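Local coordinates for elicitor protein Hrip2 (Magnaporthe oryzae, PDB 5FID), which probably acts as a secreted fungal elicitor that triggers defence responses in the host plant, and has a two-sheet beta fold of the Bys1 family, at residues E79-E83 against Y114-K120; G100-F104 against K121-P126; F44-T50 against F64-F69; A89-V93 against N105-N109. The protein carries 1 engineered substitution. All blocks are in the same frame, centred on the assembly; numbering follows the deposited sequence.

Contact 1 (E79-E83 against Y114-K120); sequences ELSSE and YSRPDMK
E79, E83 and K120 form a salt-bridge network across this contact. K120 NZ lies 2.9 Å from E79 OE2, on that oxygen's syn lone pair, and 2.8 Å from E83 OE2, on the syn side but 24° out of the carboxylate plane. The lysine chain is bent at chi2 and again at chi3, which turns the ammonium back between the two acids. A second donor reaches E79 OE2 from its anti side, S115 OG at 2.7 Å, so two bonds hold this buried oxygen; the paired charge probably steadies both carboxylates as anions.

Backbone bonds form a single bridge between S81 and S115. S115 N donates to L80 O at 2.8 Å, with an almost straight N-H...O angle of 171°, and S82 N returns a bond to S115 O. S81 OG accepts from E83 N, an ST turn, and donates to E83 OE1, a local brace that helps fix the carboxylate facing K120. At the outer end, R116 NH1 donates to S82 OG at 3.0 Å, with the hydroxyl 33° out of the guanidinium plane.

Apolar contact is concentrated at L80, whose CG comes within 3.8 Å of Y114 CD2 and whose CD2 lies 3.9 Å from Y114 CE2, while CG of E83 rests against P117 CD.

Strand 63-69 flanks 75-81 on one edge, with backbone bonds from E79 to G66 and S81 to F64. L80 and Y114 reach V93 and C106 of the other sheet, and Y75 of the second subunit bonds to both E79 OE1 and K120 NZ.

Contact 2 (G100-F104 against K121-P126); sequences GCQDF and KVYGCP
C101 and C125 are the closest backbone pair, with CA atoms 5.7 Å apart, and the two segments run in roughly opposing directions without a direct hydrogen bond between them. The C101-C125 disulfide closes this end, its SG atoms 2.0 Å apart and its chi3 torsion 74°. C101 SG sits beside its backbone N, whereas C125 SG lies anti to its own; these settings let the sulfur of the loop residue C101 meet that of C125 in strand 123-126. P126 CD packs on C101 SG at 3.5 Å.

Y123 fills the middle of the contact. Q102 lies across one face of its ring: CG is 4.0 Å from the ring centroid and 15° off the normal, a CH-pi contact, and the amide plane is stacked on the ring. F104 comes to the same tyrosine obliquely, with CE2 3.4 Å from Y123 CD2 and the planes at 54°. Y123 CE2 lies over one face of the F104 ring, and K121 O meets that ring at its edge, 3.3 Å from CZ. A water links the phenol to the backbone, 2.6 Å from Y123 OH and donating to D103 O.

The polar ends of D103 and K121 turn to S96 and G112. Y78 bonds to Q102 O, and Q102 packs on K121 of the second subunit and makes a weak hydrogen bond through OE1 to Y123 OH of that subunit. The result is a disulfide-stapled loop laid over strand 123-126, outermost within this chain in the six-stranded antiparallel sheet, and within the interface with the second subunit.

Contact 3 (F44-T50 against F64-F69); sequences FRKSGST and FIGYSF
Y67 has partners on both faces of its ring and at its edge. F44 covers one face as an offset stack, centroids 4.5 Å apart and planes at 17°; S49 N lies 4.0 Å above the opposite face, over its centre; and R45 N approaches at the edge to donate to Y67 OH at 3.1 Å. Because CG sits between the backbone N and carbonyl carbon (chi1 69°), the ring extends across the neighbouring strand and towards the 44-46 loop. E42 also bonds Y67 OH and forms a salt bridge with R45, tying the phenol to the preceding strand.

F69 completes the aromatic cluster. Its CD1 lies 3.8 Å from F44 CD2 with the rings oblique, and R45 O meets the ring edge, 3.4 Å from CE1.

These groups sit at the open end of the hairpin formed by strands 49-54 and 63-69. S49 and Y67 are an antiparallel hydrogen-bonded pair, with S49 N to Y67 O at 3.0 Å and Y67 N returning to S49 O. T50 and G66 follow as a non-hydrogen-bonded pair. A type I turn from R45 to G48 leads in; G48 CA packs 3.2 Å from Y67 O. Further along, T50 CG2 rests 3.8 Å from F64 CD1.

Contact 4 (A89-V93 against N105-N109); sequences ADKRV and NCAPN
R92 lies alongside the 105-109 segment and meets three of its side chains. Its NH1 donates to N105 OD1 at 2.8 Å; the oxygen lies within 1° of the guanidinium plane, yet the donor stands 39° above the amide's carbonyl plane, so the bond is well aimed from the arginine and off the acceptor's lone pairs. One face of the guanidinium is covered by A107 CA and P108 CD, the latter 3.8 Å from NH2. With chi1 at 180°, the arginine chain runs out from its backbone and then bends at chi3, which brings its flat end over A107 CA, beside P108 CD.

Backbone atoms set this position. V93 and C106 form an antiparallel hydrogen-bonded pair, V93 N to C106 O at 3.0 Å and C106 N to V93 O at 2.8 Å. Two CA-H...O contacts extend the register, R92 CA to C106 O and P108 CA to K91 O. At the far end N109 N donates to A89 O at 2.7 Å, and one water donates to D90 O while weakly accepting from N109 ND2.

Further out, C106 is disulfide-bonded to C113, and V93 and C106 both pack on L80 and Y114. R92 also shares a backbone bond with A137. Polar bonds and a covered arginine face thus carry much of this contact; the buried residues V93 and C106 lie at one end, while the rest is at the surface.

How the contacts relate
Contact 3 comes first along the chain and closes before the others open. Contact 4 is nested inside the loop closed by contact 1, and contact 2 alternates with both. Contacts 1, 2 and 3 share the six-stranded antiparallel sheet: strand 63-69 neighbours 75-81, which neighbours 123-126. Their centres lie about 14 to 15 Å apart, and contact 1 touches both of the others, through E79 N to G66 O and S115 OG to K121 N. Contact 4 belongs to the five-stranded sheet, about 22 Å from contact 3; L80 and Y114 join it to contact 1. The second subunit touches contacts 1, 2 and 3, placing the dimer interface along the six-stranded sheet.

Contact 1 (E79-E83 against Y114-K120)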
loop_
_atom_site.group_PDB
_atom_site.type_symbol
_atom_site.label_atom_id
_atom_site.label_comp_id
_atom_site.label_asym_id
_atom_site.label_seq_id
_atom_site.Cartn_x
_atom_site.Cartn_y
_atom_site.Cartn_z
ATOM N N GLU A 79 -6.975 -3.405 -1.223
ATOM C CA GLU A 79 -6.602 -4.576 -0.447
ATOM C C GLU A 79 -7.481 -5.738 -0.873
ATOM O O GLU A 79 -8.705 -5.606 -0.933
ATOM C CB GLU A 79 -6.815 -4.299 1.042
ATOM C CG GLU A 79 -6.599 -5.500 1.973
ATOM C CD GLU A 79 -6.822 -5.157 3.440
ATOM O OE1 GLU A 79 -7.415 -4.089 3.732
ATOM O OE2 GLU A 79 -6.404 -5.958 4.317
ATOM N N LEU A 80 -6.855 -6.867 -1.181
ATOM C CA LEU A 80 -7.585 -8.098 -1.474
ATOM C C LEU A 80 -7.451 -9.000 -0.255
ATOM O O LEU A 80 -6.388 -9.565 -0.018
ATOM C CB LEU A 80 -6.997 -8.784 -2.711
ATOM C CG LEU A 80 -7.687 -10.083 -3.146
ATOM C CD1 LEU A 80 -9.125 -9.808 -3.555
ATOM C CD2 LEU A 80 -6.925 -10.731 -4.302
ATOM N N SER A 81 -8.528 -9.135 0.522
ATOM C CA SER A 81 -8.417 -9.749 1.849
ATOM C C SER A 81 -9.208 -11.033 2.018
ATOM O O SER A 81 -10.372 -11.111 1.626
ATOM C CB SER A 81 -8.856 -8.754 2.920
ATOM O OG SER A 81 -8.803 -9.336 4.212
ATOM N N SER A 82 -8.570 -12.042 2.612
ATOM C CA SER A 82 -9.280 -13.255 3.018
ATOM C C SER A 82 -9.448 -13.322 4.538
ATOM O O SER A 82 -9.650 -14.408 5.092
ATOM C CB SER A 82 -8.550 -14.508 2.529
ATOM O OG SER A 82 -7.257 -14.615 3.114
ATOM N N GLU A 83 -9.384 -12.168 5.207
ATOM C CA GLU A 83 -9.466 -12.108 6.672
ATOM C C GLU A 83 -10.797 -12.573 7.239
ATOM O O GLU A 83 -10.869 -12.975 8.402
ATOM C CB GLU A 83 -9.208 -10.683 7.175
ATOM C CG GLU A 83 -7.780 -10.207 7.073
ATOM C CD GLU A 83 -7.685 -8.714 7.279
ATOM O OE1 GLU A 83 -8.253 -7.959 6.447
ATOM O OE2 GLU A 83 -7.057 -8.291 8.275
ATOM N N TYR A 114 -3.138 -13.380 -0.291
ATOM C CA TYR A 114 -4.147 -12.454 0.179
ATOM C C TYR A 114 -3.683 -11.689 1.405
ATOM O O TYR A 114 -2.753 -12.107 2.101
ATOM C CB TYR A 114 -5.430 -13.222 0.530
ATOM C CG TYR A 114 -6.029 -13.967 -0.642
ATOM C CD1 TYR A 114 -5.565 -15.223 -1.002
ATOM C CD2 TYR A 114 -7.053 -13.405 -1.392
ATOM C CE1 TYR A 114 -6.106 -15.906 -2.087
ATOM C CE2 TYR A 114 -7.599 -14.075 -2.475
ATOM C CZ TYR A 114 -7.120 -15.323 -2.817
ATOM O OH TYR A 114 -7.673 -15.977 -3.893
ATOM N N SER A 115 -4.348 -10.576 1.683
ATOM C CA SER A 115 -4.147 -9.887 2.948
ATOM C C SER A 115 -4.709 -10.773 4.046
ATOM O O SER A 115 -5.816 -11.314 3.926
ATOM C CB SER A 115 -4.856 -8.539 2.954
ATOM O OG SER A 115 -4.438 -7.769 4.074
ATOM N N ARG A 116 -3.937 -10.924 5.116
ATOM C CA ARG A 116 -4.259 -11.860 6.189
ATOM C C ARG A 116 -4.191 -11.147 7.531
ATOM O O ARG A 116 -3.538 -10.112 7.641
ATOM C CB ARG A 116 -3.246 -13.018 6.164
ATOM C CG ARG A 116 -3.135 -13.722 4.822
ATOM C CD ARG A 116 -4.340 -14.633 4.537
ATOM N NE ARG A 116 -4.531 -15.537 5.664
ATOM C CZ ARG A 116 -5.656 -15.670 6.358
ATOM N NH1 ARG A 116 -6.751 -14.987 6.028
ATOM N NH2 ARG A 116 -5.674 -16.505 7.391
ATOM N N PRO A 117 -4.844 -11.711 8.562
ATOM C CA PRO A 117 -4.856 -11.053 9.872
ATOM C C PRO A 117 -3.445 -10.772 10.363
ATOM O O PRO A 117 -3.190 -9.693 10.912
ATOM C CB PRO A 117 -5.510 -12.095 10.781
ATOM C CG PRO A 117 -6.286 -12.958 9.880
ATOM C CD PRO A 117 -5.588 -12.984 8.571
ATOM N N ASP A 118 -2.545 -11.727 10.147
ATOM C CA ASP A 118 -1.182 -11.633 10.658
ATOM C C ASP A 118 -0.164 -11.196 9.605
ATOM O O ASP A 118 1.034 -11.082 9.883
ATOM C CB ASP A 118 -0.755 -12.955 11.301
ATOM C CG ASP A 118 -1.053 -14.174 10.428
ATOM O OD1 ASP A 118 -1.876 -14.091 9.482
ATOM O OD2 ASP A 118 -0.461 -15.244 10.722
HETATM N N MSE A 119 -0.638 -10.960 8.388
HETATM C CA MSE A 119 0.200 -10.339 7.371
HETATM C C MSE A 119 -0.663 -9.525 6.424
HETATM O O MSE A 119 -1.199 -10.057 5.452
HETATM C CB MSE A 119 1.020 -11.378 6.604
HETATM C CG MSE A 119 1.916 -10.774 5.526
HETATM SE SE MSE A 119 3.091 -9.339 6.209
HETATM C CE MSE A 119 3.942 -10.327 7.676
ATOM N N LYS A 120 -0.784 -8.232 6.718
ATOM C CA LYS A 120 -1.609 -7.335 5.915
ATOM C C LYS A 120 -0.937 -7.003 4.592
ATOM O O LYS A 120 0.278 -6.802 4.521
ATOM C CB LYS A 120 -1.920 -6.050 6.692
ATOM C CG LYS A 120 -2.739 -6.294 7.950
ATOM C CD LYS A 120 -4.174 -6.695 7.599
ATOM C CE LYS A 120 -5.102 -5.498 7.679
ATOM N NZ LYS A 120 -6.490 -5.806 7.211
#

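Contact 2 (G100-F104 against K121-P126)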
loop_
_atom_site.group_PDB
_atom_site.type_symbol
_atom_site.label_atom_id
_atom_site.label_comp_id
_atom_site.label_asym_id
_atom_site.label_seq_id
_atom_site.Cartn_x
_atom_site.Cartn_y
_atom_site.Cartn_z
ATOM N N GLY A 100 1.260 -0.067 -13.843
ATOM C CA GLY A 100 2.229 0.773 -13.158
ATOM C C GLY A 100 2.290 0.662 -11.640
ATOM O O GLY A 100 2.986 1.455 -10.996
ATOM N N CYS A 101 1.574 -0.299 -11.063
ATOM C CA CYS A 101 1.526 -0.446 -9.606
ATOM C C CYS A 101 1.441 -1.914 -9.205
ATOM O O CYS A 101 1.001 -2.743 -9.999
ATOM C CB CYS A 101 0.325 0.309 -9.031
ATOM S SG CYS A 101 0.319 2.085 -9.374
ATOM N N GLN A 102 1.842 -2.229 -7.977
ATOM C CA GLN A 102 1.783 -3.607 -7.489
ATOM C C GLN A 102 0.338 -4.127 -7.458
ATOM O O GLN A 102 -0.578 -3.419 -7.023
ATOM C CB GLN A 102 2.443 -3.732 -6.105
ATOM C CG GLN A 102 2.780 -5.174 -5.707
ATOM C CD GLN A 102 4.003 -5.287 -4.801
ATOM O OE1 GLN A 102 4.772 -4.336 -4.642
ATOM N NE2 GLN A 102 4.188 -6.463 -4.201
ATOM N N ASP A 103 0.149 -5.352 -7.953
ATOM C CA ASP A 103 -1.169 -5.980 -8.062
ATOM C C ASP A 103 -1.259 -7.173 -7.123
ATOM O O ASP A 103 -0.275 -7.568 -6.493
ATOM C CB ASP A 103 -1.401 -6.517 -9.490
ATOM C CG ASP A 103 -1.610 -5.418 -10.521
ATOM O OD1 ASP A 103 -1.416 -4.234 -10.188
ATOM O OD2 ASP A 103 -1.945 -5.742 -11.686
ATOM N N PHE A 104 -2.449 -7.760 -7.061
ATOM C CA PHE A 104 -2.620 -9.091 -6.502
ATOM C C PHE A 104 -2.865 -10.033 -7.668
ATOM O O PHE A 104 -3.753 -9.793 -8.500
ATOM C CB PHE A 104 -3.851 -9.148 -5.598
ATOM C CG PHE A 104 -3.692 -8.442 -4.279
ATOM C CD1 PHE A 104 -3.322 -9.150 -3.140
ATOM C CD2 PHE A 104 -3.958 -7.089 -4.162
ATOM C CE1 PHE A 104 -3.202 -8.515 -1.912
ATOM C CE2 PHE A 104 -3.837 -6.449 -2.932
ATOM C CZ PHE A 104 -3.458 -7.166 -1.809
ATOM N N LYS A 121 -1.737 -6.963 3.536
ATOM C CA LYS A 121 -1.231 -6.640 2.216
ATOM C C LYS A 121 -2.168 -5.618 1.612
ATOM O O LYS A 121 -3.294 -5.929 1.235
ATOM C CB LYS A 121 -1.097 -7.903 1.359
ATOM C CG LYS A 121 0.076 -8.780 1.811
ATOM C CD LYS A 121 0.291 -9.985 0.915
ATOM C CE LYS A 121 1.537 -10.763 1.347
ATOM N NZ LYS A 121 1.713 -12.004 0.520
ATOM N N VAL A 122 -1.700 -4.375 1.594
ATOM C CA VAL A 122 -2.474 -3.247 1.111
ATOM C C VAL A 122 -1.528 -2.485 0.208
ATOM O O VAL A 122 -0.379 -2.274 0.580
ATOM C CB VAL A 122 -2.940 -2.359 2.294
ATOM C CG1 VAL A 122 -3.778 -1.177 1.811
ATOM C CG2 VAL A 122 -3.745 -3.178 3.279
ATOM N N TYR A 123 -1.984 -2.113 -0.986
ATOM C CA TYR A 123 -1.123 -1.410 -1.931
ATOM C C TYR A 123 -1.676 -0.051 -2.325
ATOM O O TYR A 123 -2.897 0.142 -2.351
ATOM C CB TYR A 123 -0.880 -2.249 -3.190
ATOM C CG TYR A 123 -0.276 -3.602 -2.911
ATOM C CD1 TYR A 123 0.978 -3.721 -2.335
ATOM C CD2 TYR A 123 -0.951 -4.758 -3.238
ATOM C CE1 TYR A 123 1.538 -4.966 -2.083
ATOM C CE2 TYR A 123 -0.402 -6.004 -2.988
ATOM C CZ TYR A 123 0.838 -6.098 -2.408
ATOM O OH TYR A 123 1.380 -7.337 -2.167
ATOM N N GLY A 124 -0.767 0.876 -2.629
ATOM C CA GLY A 124 -1.117 2.197 -3.127
ATOM C C GLY A 124 -0.681 2.420 -4.572
ATOM O O GLY A 124 0.278 1.804 -5.054
ATOM N N CYS A 125 -1.383 3.315 -5.264
ATOM C CA CYS A 125 -1.122 3.591 -6.666
ATOM C C CYS A 125 -1.595 5.013 -6.970
ATOM O O CYS A 125 -2.637 5.431 -6.467
ATOM C CB CYS A 125 -1.909 2.583 -7.517
ATOM S SG CYS A 125 -1.631 2.629 -9.289
ATOM N N PRO A 126 -0.835 5.762 -7.792
ATOM C CA PRO A 126 -1.232 7.120 -8.185
ATOM C C PRO A 126 -2.616 7.184 -8.817
ATOM O O PRO A 126 -2.957 6.354 -9.668
ATOM C CB PRO A 126 -0.197 7.483 -9.244
ATOM C CG PRO A 126 1.029 6.733 -8.826
ATOM C CD PRO A 126 0.515 5.419 -8.274
HETATM O O HOH W 1 0.974 -8.866 -4.184
#

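Contact 3 (F44-T50 against F64-F69)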
loop_
_atom_site.group_PDB
_atom_site.type_symbol
_atom_site.label_atom_id
_atom_site.label_comp_id
_atom_site.label_asym_id
_atom_site.label_seq_id
_atom_site.Cartn_x
_atom_site.Cartn_y
_atom_site.Cartn_z
ATOM N N PHE A 44 -16.345 5.016 -7.235
ATOM C CA PHE A 44 -15.553 5.183 -6.021
ATOM C C PHE A 44 -16.287 6.042 -5.008
ATOM O O PHE A 44 -16.703 7.173 -5.307
ATOM C CB PHE A 44 -14.225 5.871 -6.338
ATOM C CG PHE A 44 -13.048 4.943 -6.388
ATOM C CD1 PHE A 44 -13.195 3.626 -6.788
ATOM C CD2 PHE A 44 -11.786 5.398 -6.031
ATOM C CE1 PHE A 44 -12.095 2.779 -6.836
ATOM C CE2 PHE A 44 -10.687 4.556 -6.068
ATOM C CZ PHE A 44 -10.843 3.248 -6.473
ATOM N N ARG A 45 -16.430 5.514 -3.799
ATOM C CA ARG A 45 -17.039 6.266 -2.723
ATOM C C ARG A 45 -15.951 7.094 -2.081
ATOM O O ARG A 45 -14.844 6.607 -1.870
ATOM C CB ARG A 45 -17.689 5.325 -1.715
ATOM C CG ARG A 45 -18.861 4.564 -2.311
ATOM C CD ARG A 45 -19.295 3.411 -1.434
ATOM N NE ARG A 45 -20.341 2.642 -2.099
ATOM C CZ ARG A 45 -21.630 2.953 -2.068
ATOM N NH1 ARG A 45 -22.041 4.016 -1.396
ATOM N NH2 ARG A 45 -22.505 2.194 -2.712
ATOM N N LYS A 46 -16.279 8.352 -1.806
ATOM C CA LYS A 46 -15.334 9.329 -1.291
ATOM C C LYS A 46 -14.610 8.792 -0.062
ATOM O O LYS A 46 -13.388 8.898 0.047
ATOM C CB LYS A 46 -16.098 10.611 -0.946
ATOM C CG LYS A 46 -15.244 11.801 -0.566
ATOM C CD LYS A 46 -16.138 12.914 -0.034
ATOM C CE LYS A 46 -17.047 12.379 1.069
ATOM N NZ LYS A 46 -18.154 13.311 1.447
ATOM N N SER A 47 -15.378 8.187 0.837
ATOM C CA SER A 47 -14.868 7.661 2.103
ATOM C C SER A 47 -14.126 6.336 1.980
ATOM O O SER A 47 -13.512 5.882 2.943
ATOM C CB SER A 47 -16.024 7.460 3.090
ATOM O OG SER A 47 -16.920 6.410 2.674
ATOM N N GLY A 48 -14.200 5.708 0.813
ATOM C CA GLY A 48 -13.666 4.364 0.670
ATOM C C GLY A 48 -14.724 3.348 1.069
ATOM O O GLY A 48 -15.786 3.712 1.583
ATOM N N SER A 49 -14.444 2.068 0.853
ATOM C CA SER A 49 -15.452 1.052 1.132
ATOM C C SER A 49 -14.852 -0.331 1.290
ATOM O O SER A 49 -13.728 -0.588 0.858
ATOM C CB SER A 49 -16.486 1.026 0.007
ATOM O OG SER A 49 -17.692 0.413 0.442
ATOM N N THR A 50 -15.625 -1.209 1.920
ATOM C CA THR A 50 -15.343 -2.632 1.939
ATOM C C THR A 50 -16.341 -3.347 1.034
ATOM O O THR A 50 -17.556 -3.269 1.245
ATOM C CB THR A 50 -15.471 -3.196 3.364
ATOM O OG1 THR A 50 -14.456 -2.611 4.189
ATOM C CG2 THR A 50 -15.305 -4.708 3.360
ATOM N N PHE A 64 -13.053 -10.057 0.818
ATOM C CA PHE A 64 -13.340 -8.639 0.596
ATOM C C PHE A 64 -12.300 -7.881 -0.206
ATOM O O PHE A 64 -11.124 -8.257 -0.263
ATOM C CB PHE A 64 -13.788 -7.891 1.881
ATOM C CG PHE A 64 -12.673 -7.400 2.773
ATOM C CD1 PHE A 64 -11.946 -6.259 2.451
ATOM C CD2 PHE A 64 -12.423 -8.022 3.990
ATOM C CE1 PHE A 64 -10.939 -5.778 3.296
ATOM C CE2 PHE A 64 -11.416 -7.548 4.847
ATOM C CZ PHE A 64 -10.677 -6.428 4.499
ATOM N N ILE A 65 -12.767 -6.820 -0.855
ATOM C CA ILE A 65 -11.896 -5.906 -1.569
ATOM C C ILE A 65 -12.068 -4.571 -0.887
ATOM O O ILE A 65 -13.174 -4.033 -0.833
ATOM C CB ILE A 65 -12.319 -5.772 -3.042
ATOM C CG1 ILE A 65 -12.162 -7.127 -3.750
ATOM C CG2 ILE A 65 -11.490 -4.689 -3.736
ATOM C CD1 ILE A 65 -13.259 -7.430 -4.717
ATOM N N GLY A 66 -10.986 -4.034 -0.339
ATOM C CA GLY A 66 -11.082 -2.752 0.331
ATOM C C GLY A 66 -10.414 -1.693 -0.516
ATOM O O GLY A 66 -9.375 -1.951 -1.112
ATOM N N TYR A 67 -11.003 -0.506 -0.582
ATOM C CA TYR A 67 -10.342 0.596 -1.265
ATOM C C TYR A 67 -10.566 1.909 -0.532
ATOM O O TYR A 67 -11.554 2.071 0.173
ATOM C CB TYR A 67 -10.819 0.705 -2.717
ATOM C CG TYR A 67 -12.250 1.163 -2.883
ATOM C CD1 TYR A 67 -13.286 0.243 -2.998
ATOM C CD2 TYR A 67 -12.566 2.513 -2.947
ATOM C CE1 TYR A 67 -14.606 0.658 -3.170
ATOM C CE2 TYR A 67 -13.871 2.935 -3.104
ATOM C CZ TYR A 67 -14.887 2.009 -3.220
ATOM O OH TYR A 67 -16.188 2.444 -3.383
ATOM N N SER A 68 -9.637 2.842 -0.702
ATOM C CA SER A 68 -9.809 4.202 -0.201
ATOM C C SER A 68 -8.877 5.106 -1.002
ATOM O O SER A 68 -8.069 4.617 -1.784
ATOM C CB SER A 68 -9.500 4.272 1.293
ATOM O OG SER A 68 -8.105 4.176 1.529
ATOM N N PHE A 69 -8.983 6.419 -0.847
ATOM C CA PHE A 69 -8.032 7.277 -1.546
ATOM C C PHE A 69 -7.709 8.562 -0.798
ATOM O O PHE A 69 -8.496 9.030 0.026
ATOM C CB PHE A 69 -8.424 7.522 -3.016
ATOM C CG PHE A 69 -9.732 8.232 -3.205
ATOM C CD1 PHE A 69 -10.940 7.570 -3.012
ATOM C CD2 PHE A 69 -9.752 9.554 -3.631
ATOM C CE1 PHE A 69 -12.151 8.235 -3.206
ATOM C CE2 PHE A 69 -10.950 10.221 -3.833
ATOM C CZ PHE A 69 -12.158 9.559 -3.618
#

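Contact 4 (A89-V93 against N105-N109)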
loop_
_atom_site.group_PDB
_atom_site.type_symbol
_atom_site.label_atom_id
_atom_site.label_comp_id
_atom_site.label_asym_id
_atom_site.label_seq_id
_atom_site.Cartn_x
_atom_site.Cartn_y
_atom_site.Cartn_z
ATOM N N ALA A 89 -10.832 -19.721 -2.665
ATOM C CA ALA A 89 -9.477 -20.154 -2.327
ATOM C C ALA A 89 -8.868 -21.169 -3.308
ATOM O O ALA A 89 -7.655 -21.173 -3.539
ATOM C CB ALA A 89 -9.462 -20.704 -0.910
ATOM N N ASP A 90 -9.715 -22.010 -3.891
ATOM C CA ASP A 90 -9.281 -23.053 -4.819
ATOM C C ASP A 90 -9.122 -22.549 -6.261
ATOM O O ASP A 90 -8.802 -23.329 -7.159
ATOM C CB ASP A 90 -10.292 -24.212 -4.803
ATOM C CG ASP A 90 -11.698 -23.776 -5.222
ATOM O OD1 ASP A 90 -12.090 -22.624 -4.937
ATOM O OD2 ASP A 90 -12.425 -24.589 -5.842
ATOM N N LYS A 91 -9.359 -21.256 -6.483
ATOM C CA LYS A 91 -9.307 -20.670 -7.826
ATOM C C LYS A 91 -8.362 -19.473 -7.867
ATOM O O LYS A 91 -7.843 -19.050 -6.836
ATOM C CB LYS A 91 -10.700 -20.223 -8.263
ATOM C CG LYS A 91 -11.721 -21.334 -8.315
ATOM C CD LYS A 91 -11.370 -22.355 -9.402
ATOM C CE LYS A 91 -12.429 -23.442 -9.464
ATOM N NZ LYS A 91 -13.145 -23.504 -8.158
ATOM N N ARG A 92 -8.136 -18.923 -9.056
ATOM C CA ARG A 92 -7.286 -17.742 -9.177
ATOM C C ARG A 92 -8.119 -16.475 -8.970
ATOM O O ARG A 92 -9.226 -16.353 -9.503
ATOM C CB ARG A 92 -6.603 -17.706 -10.550
ATOM C CG ARG A 92 -5.695 -16.495 -10.756
ATOM C CD ARG A 92 -4.871 -16.617 -12.036
ATOM N NE ARG A 92 -4.027 -17.808 -12.019
ATOM C CZ ARG A 92 -2.783 -17.851 -11.550
ATOM N NH1 ARG A 92 -2.207 -16.764 -11.052
ATOM N NH2 ARG A 92 -2.112 -18.991 -11.583
ATOM N N VAL A 93 -7.593 -15.547 -8.179
ATOM C CA VAL A 93 -8.221 -14.242 -7.983
ATOM C C VAL A 93 -7.187 -13.148 -8.206
ATOM O O VAL A 93 -6.080 -13.197 -7.658
ATOM C CB VAL A 93 -8.835 -14.094 -6.570
ATOM C CG1 VAL A 93 -9.381 -12.692 -6.368
ATOM C CG2 VAL A 93 -9.951 -15.119 -6.358
ATOM N N ASN A 105 -2.089 -11.103 -7.752
ATOM C CA ASN A 105 -2.429 -12.187 -8.662
ATOM C C ASN A 105 -2.287 -13.472 -7.869
ATOM O O ASN A 105 -1.208 -14.056 -7.792
ATOM C CB ASN A 105 -1.535 -12.184 -9.907
ATOM C CG ASN A 105 -1.833 -13.346 -10.840
ATOM O OD1 ASN A 105 -2.818 -14.065 -10.665
ATOM N ND2 ASN A 105 -0.977 -13.535 -11.842
ATOM N N CYS A 106 -3.390 -13.888 -7.258
ATOM C CA CYS A 106 -3.375 -14.981 -6.297
ATOM C C CYS A 106 -3.743 -16.296 -6.961
ATOM O O CYS A 106 -4.897 -16.530 -7.341
ATOM C CB CYS A 106 -4.295 -14.665 -5.106
ATOM S SG CYS A 106 -3.770 -13.187 -4.147
ATOM N N ALA A 107 -2.736 -17.151 -7.108
ATOM C CA ALA A 107 -2.903 -18.441 -7.752
ATOM C C ALA A 107 -3.847 -19.301 -6.928
ATOM O O ALA A 107 -4.029 -19.049 -5.729
ATOM C CB ALA A 107 -1.539 -19.124 -7.896
ATOM N N PRO A 108 -4.460 -20.311 -7.563
ATOM C CA PRO A 108 -5.270 -21.281 -6.822
ATOM C C PRO A 108 -4.532 -21.819 -5.596
ATOM O O PRO A 108 -3.359 -22.200 -5.706
ATOM C CB PRO A 108 -5.475 -22.400 -7.843
ATOM C CG PRO A 108 -5.508 -21.674 -9.162
ATOM C CD PRO A 108 -4.515 -20.542 -9.023
ATOM N N ASN A 109 -5.214 -21.815 -4.453
ATOM C CA ASN A 109 -4.680 -22.312 -3.177
ATOM C C ASN A 109 -3.424 -21.636 -2.623
ATOM O O ASN A 109 -2.785 -22.162 -1.712
ATOM C CB ASN A 109 -4.499 -23.830 -3.205
ATOM C CG ASN A 109 -5.809 -24.561 -3.408
ATOM O OD1 ASN A 109 -6.703 -24.522 -2.546
ATOM N ND2 ASN A 109 -5.938 -25.226 -4.544
HETATM O O HOH W 2 -7.515 -25.705 -6.602
HETATM O O HOH W 3 -6.460 -18.366 -4.502
#